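Local coordinates for protein pyruvate kinase (Cryptosporidium parvum, PDB 4DRS) that probably catalyses the last step of glycolysis, transferring phosphate from phosphoenolpyruvate to ADP to give pyruvate and ATP, with potassium as cofactor, at residues S236-N240 and G241-Q245; P211-D215 and K216-D220. All blocks are in the same frame, centred on the assembly; numbering follows the deposited sequence.

Contact 1: residues S236-N240 and G241-Q245; sequences SFVQN and GADVQ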
loop_
_atom_site.group_PDB
_atom_site.type_symbol
_atom_site.label_atom_id
_atom_site.label_comp_id
_atom_site.label_asym_id
_atom_site.label_seq_id
_atom_site.Cartn_x
_atom_site.Cartn_y
_atom_site.Cartn_z
ATOM N N SER A 236 -0.917 -35.112 23.101
ATOM C CA SER A 236 -1.499 -35.771 21.922
ATOM C C SER A 236 -3.026 -35.713 21.877
ATOM O O SER A 236 -3.692 -35.863 22.903
ATOM C CB SER A 236 -1.040 -37.232 21.824
ATOM O OG SER A 236 0.352 -37.317 21.597
ATOM N N PHE A 237 -3.561 -35.507 20.674
ATOM C CA PHE A 237 -5.012 -35.523 20.402
ATOM C C PHE A 237 -5.858 -34.582 21.265
ATOM O O PHE A 237 -6.929 -34.965 21.727
ATOM C CB PHE A 237 -5.579 -36.955 20.491
ATOM C CG PHE A 237 -5.224 -37.827 19.318
ATOM C CD1 PHE A 237 -6.062 -37.895 18.203
ATOM C CD2 PHE A 237 -4.057 -38.587 19.326
ATOM C CE1 PHE A 237 -5.737 -38.697 17.118
ATOM C CE2 PHE A 237 -3.728 -39.391 18.248
ATOM C CZ PHE A 237 -4.567 -39.442 17.138
ATOM N N VAL A 238 -5.381 -33.360 21.478
ATOM C CA VAL A 238 -6.175 -32.343 22.173
ATOM C C VAL A 238 -7.386 -31.998 21.313
ATOM O O VAL A 238 -7.269 -31.878 20.092
ATOM C CB VAL A 238 -5.339 -31.084 22.486
ATOM C CG1 VAL A 238 -6.200 -29.978 23.079
ATOM C CG2 VAL A 238 -4.212 -31.440 23.444
ATOM N N GLN A 239 -8.547 -31.857 21.948
ATOM C CA GLN A 239 -9.803 -31.660 21.221
ATOM C C GLN A 239 -10.586 -30.418 21.645
ATOM O O GLN A 239 -11.464 -29.959 20.913
ATOM C CB GLN A 239 -10.675 -32.907 21.336
ATOM C CG GLN A 239 -10.070 -34.119 20.644
ATOM C CD GLN A 239 -10.917 -35.374 20.759
ATOM O OE1 GLN A 239 -10.755 -36.308 19.970
ATOM N NE2 GLN A 239 -11.820 -35.409 21.739
ATOM N N ASN A 240 -10.266 -29.885 22.824
ATOM C CA ASN A 240 -10.868 -28.647 23.325
ATOM C C ASN A 240 -10.033 -28.046 24.445
ATOM O O ASN A 240 -9.135 -28.703 24.971
ATOM C CB ASN A 240 -12.304 -28.889 23.796
ATOM C CG ASN A 240 -12.450 -30.184 24.568
ATOM O OD1 ASN A 240 -11.858 -30.356 25.634
ATOM N ND2 ASN A 240 -13.229 -31.109 24.024
ATOM N N GLY A 241 -10.339 -26.799 24.805
ATOM C CA GLY A 241 -9.635 -26.083 25.872
ATOM C C GLY A 241 -9.646 -26.786 27.218
ATOM O O GLY A 241 -8.738 -26.597 28.030
ATOM N N ALA A 242 -10.672 -27.604 27.452
ATOM C CA ALA A 242 -10.800 -28.355 28.697
ATOM C C ALA A 242 -9.689 -29.394 28.853
ATOM O O ALA A 242 -9.273 -29.690 29.979
ATOM C CB ALA A 242 -12.168 -29.013 28.792
ATOM N N ASP A 243 -9.219 -29.939 27.729
ATOM C CA ASP A 243 -8.082 -30.865 27.727
ATOM C C ASP A 243 -6.820 -30.161 28.218
ATOM O O ASP A 243 -6.064 -30.711 29.023
ATOM C CB ASP A 243 -7.836 -31.448 26.331
ATOM C CG ASP A 243 -8.998 -32.287 25.820
ATOM O OD1 ASP A 243 -9.690 -32.939 26.632
ATOM O OD2 ASP A 243 -9.207 -32.313 24.590
ATOM N N VAL A 244 -6.606 -28.941 27.726
ATOM C CA VAL A 244 -5.469 -28.115 28.128
ATOM C C VAL A 244 -5.566 -27.764 29.617
ATOM O O VAL A 244 -4.579 -27.863 30.351
ATOM C CB VAL A 244 -5.356 -26.827 27.264
ATOM C CG1 VAL A 244 -4.120 -26.019 27.639
ATOM C CG2 VAL A 244 -5.312 -27.171 25.780
ATOM N N GLN A 245 -6.763 -27.371 30.052
ATOM C CA GLN A 245 -7.013 -26.984 31.445
ATOM C C GLN A 245 -6.839 -28.121 32.451
ATOM O O GLN A 245 -6.415 -27.883 33.581
ATOM C CB GLN A 245 -8.390 -26.326 31.600
ATOM C CG GLN A 245 -8.372 -24.827 31.326
ATOM C CD GLN A 245 -9.762 -24.206 31.298
ATOM O OE1 GLN A 245 -10.651 -24.666 30.573
ATOM N NE2 GLN A 245 -9.951 -23.142 32.078
#

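Contact 2: residues P211-D215 and K216-D220; sequences PIIGD and KDRHD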
loop_
_atom_site.group_PDB
_atom_site.type_symbol
_atom_site.label_atom_id
_atom_site.label_comp_id
_atom_site.label_asym_id
_atom_site.label_seq_id
_atom_site.Cartn_x
_atom_site.Cartn_y
_atom_site.Cartn_z
ATOM N N PRO A 211 -9.862 -41.304 27.513
ATOM C CA PRO A 211 -9.576 -39.921 27.895
ATOM C C PRO A 211 -8.407 -39.346 27.088
ATOM O O PRO A 211 -7.553 -40.098 26.602
ATOM C CB PRO A 211 -9.190 -40.021 29.377
ATOM C CG PRO A 211 -9.149 -41.476 29.718
ATOM C CD PRO A 211 -9.275 -42.269 28.459
ATOM N N ILE A 212 -8.382 -38.025 26.939
ATOM C CA ILE A 212 -7.261 -37.352 26.294
ATOM C C ILE A 212 -6.015 -37.493 27.172
ATOM O O ILE A 212 -4.924 -37.776 26.683
ATOM C CB ILE A 212 -7.587 -35.869 25.990
ATOM C CG1 ILE A 212 -8.866 -35.757 25.131
ATOM C CG2 ILE A 212 -6.401 -35.160 25.337
ATOM C CD1 ILE A 212 -8.887 -36.583 23.853
ATOM N N ILE A 213 -6.194 -37.309 28.473
ATOM C CA ILE A 213 -5.138 -37.568 29.437
ATOM C C ILE A 213 -5.604 -38.718 30.331
ATOM O O ILE A 213 -6.374 -38.517 31.271
ATOM C CB ILE A 213 -4.786 -36.308 30.267
ATOM C CG1 ILE A 213 -4.543 -35.105 29.349
ATOM C CG2 ILE A 213 -3.560 -36.554 31.136
ATOM C CD1 ILE A 213 -4.377 -33.788 30.084
ATOM N N GLY A 214 -5.156 -39.927 30.010
ATOM C CA GLY A 214 -5.514 -41.112 30.782
ATOM C C GLY A 214 -4.648 -41.272 32.018
ATOM O O GLY A 214 -3.941 -40.344 32.425
ATOM N N ASP A 215 -4.691 -42.462 32.611
ATOM C CA ASP A 215 -3.910 -42.748 33.805
ATOM C C ASP A 215 -2.405 -42.798 33.523
ATOM O O ASP A 215 -1.609 -42.260 34.301
ATOM C CB ASP A 215 -4.372 -44.048 34.455
ATOM C CG ASP A 215 -3.778 -44.242 35.828
ATOM O OD1 ASP A 215 -2.850 -45.071 35.956
ATOM O OD2 ASP A 215 -4.221 -43.542 36.769
ATOM N N LYS A 216 -2.022 -43.438 32.417
ATOM C CA LYS A 216 -0.619 -43.493 32.009
ATOM C C LYS A 216 -0.059 -42.109 31.649
ATOM O O LYS A 216 1.084 -41.793 31.992
ATOM C CB LYS A 216 -0.400 -44.489 30.861
ATOM C CG LYS A 216 0.912 -44.273 30.115
ATOM C CD LYS A 216 1.383 -45.493 29.347
ATOM C CE LYS A 216 2.697 -45.210 28.633
ATOM N NZ LYS A 216 3.821 -44.930 29.576
ATOM N N ASP A 217 -0.863 -41.294 30.965
ATOM C CA ASP A 217 -0.445 -39.942 30.575
ATOM C C ASP A 217 -0.156 -39.096 31.815
ATOM O O ASP A 217 0.870 -38.422 31.882
ATOM C CB ASP A 217 -1.493 -39.256 29.690
ATOM C CG ASP A 217 -1.788 -40.021 28.409
ATOM O OD1 ASP A 217 -0.847 -40.558 27.781
ATOM O OD2 ASP A 217 -2.975 -40.072 28.015
ATOM N N ARG A 218 -1.058 -39.159 32.793
ATOM C CA ARG A 218 -0.892 -38.469 34.075
ATOM C C ARG A 218 0.390 -38.906 34.767
ATOM O O ARG A 218 1.142 -38.078 35.277
ATOM C CB ARG A 218 -2.082 -38.734 35.000
ATOM C CG ARG A 218 -3.411 -38.152 34.534
ATOM C CD ARG A 218 -4.387 -38.020 35.695
ATOM N NE ARG A 218 -3.700 -37.457 36.859
ATOM C CZ ARG A 218 -4.272 -36.709 37.797
ATOM N NH1 ARG A 218 -5.567 -36.406 37.724
ATOM N NH2 ARG A 218 -3.535 -36.252 38.805
ATOM N N HIS A 219 0.632 -40.213 34.769
ATOM C CA HIS A 219 1.828 -40.784 35.368
ATOM C C HIS A 219 3.074 -40.260 34.705
ATOM O O HIS A 219 4.029 -39.882 35.385
ATOM C CB HIS A 219 1.779 -42.313 35.323
ATOM C CG HIS A 219 3.090 -42.976 35.691
ATOM N ND1 HIS A 219 3.495 -43.128 36.972
ATOM C CD2 HIS A 219 4.101 -43.514 34.890
ATOM C CE1 HIS A 219 4.696 -43.739 36.993
ATOM N NE2 HIS A 219 5.067 -43.974 35.718
ATOM N N ASP A 220 3.077 -40.229 33.374
ATOM C CA ASP A 220 4.221 -39.716 32.626
ATOM C C ASP A 220 4.436 -38.219 32.845
ATOM O O ASP A 220 5.576 -37.759 32.914
ATOM C CB ASP A 220 4.060 -40.009 31.134
ATOM C CG ASP A 220 4.060 -41.492 30.823
ATOM O OD1 ASP A 220 4.693 -42.270 31.572
ATOM O OD2 ASP A 220 3.432 -41.879 29.816
#

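Contact 1: residues S236-N240 and G241-Q245
Asp243 and Asn240 meet at the start of helix 241-252 as a capping box, each accepting the backbone N-H of the other. The carboxylate does more of the work. Its OD2 takes Gln239 N at 2.8 Å, nearly end-on to the C-O bond, and also Asn240 N at 3.2 Å, which comes in from above the carboxylate plane. Two successive amides of the loop are thus gripped by one oxygen, and this double hold should steady both the carboxylate and the backbone entering the helix. The return half is looser: Asn240 OD1 receives Asp243 N at 3.4 Å, a weak bond. The same Asp243 N also donates a bent hydrogen bond to Asn240 O, 3.0 Å away, from above the carbonyl plane.

Asn240 reaches forward over the first turn, its CG set between its own backbone N and carbonyl carbon (chi1 42°), which brings OD1 to Asp243 N. The oxygen also lies 3.4 Å from Ala242 CB. Amide and carboxylate planes are turned 34° from each other, while the two side chains cross at roughly a right angle.

Beside this polar knot, Val238 CG1 rests 3.9 Å from Asp243 CB and 4.0 Å from Val244 CG2, an apolar patch on the barrel side of the turn. Further out, the Gln239 chain is extended beyond CG, and its OE1 accepts from Asn273 ND2; Asn279 ND2 bonds to Gln239 O. In the TIM barrel the segment leads from strand 232-235 into helix 241-252. Val238 and Val244 both lean on Ser269 of the next strand, 266-271, with Ile283 and Glu286 of helix 280-286 alongside.

Contact 2: residues P211-D215 and K216-D220
Asp217 turns its carboxylate back to Gly214 with CG anti to its carbonyl carbon and beside its own backbone N (chi1 -59°), and this places OD2 3.0 Å from Gly214 N. The motif is the N-terminal cap of helix 215-226: with glycine at the N-cap, the carboxylate of Asp217 takes the N-cap amide, and no N-cap side chain can return a bond, so it is not a full capping box. The amide approaches on the anti side of OD2, 24° out of the carboxylate plane, and the N-H points well at it (164°). The other oxygen, OD1, accepts from Gly112 N in the loop after strand 105-109, so both ends of this buried carboxylate are held and its rotation is probably fixed.

Behind the cap the first helical bonds take over: Arg218 N reaches Gly214 O at 3.1 Å, and His219 N reaches Asp215 O at 3.1 Å. Ile213 covers the flank of the turn. Its CG2 methyl touches Asp217 CB at 3.7 Å and Arg218 CG at 3.8 Å, while the rest of its side chain runs toward Leu246 and Cys247 of helix 241-252. On the outer surface the Lys216 side chain lies about 9 Å from those of Asn76 and His79, residues seen to bind ADP in another structure of this protein. Lys216 bends at its last torsion and closes a salt bridge to Asp220, one turn along, with NZ 3.1 Å from Asp220 OD2, on its syn lone pair.

Along the chain, contact 2 comes first: after strand 201-202, residues 211-215 bring the chain out of the mixed-sheet domain and into helix 215-226 of the barrel. That helix leads to strand 232-235, at whose end contact 1 turns the chain into helix 241-252. The two are in series, neither nested nor crossed, and each closes just a single helical turn. Their centres lie 12 Å apart, yet they touch through Ile212, whose CG1 packs 3.3 Å from Asp243 OD1 and whose CD1 meets Phe237 O. Together they join the starts of two successive barrel helices across the exit of the strand between them.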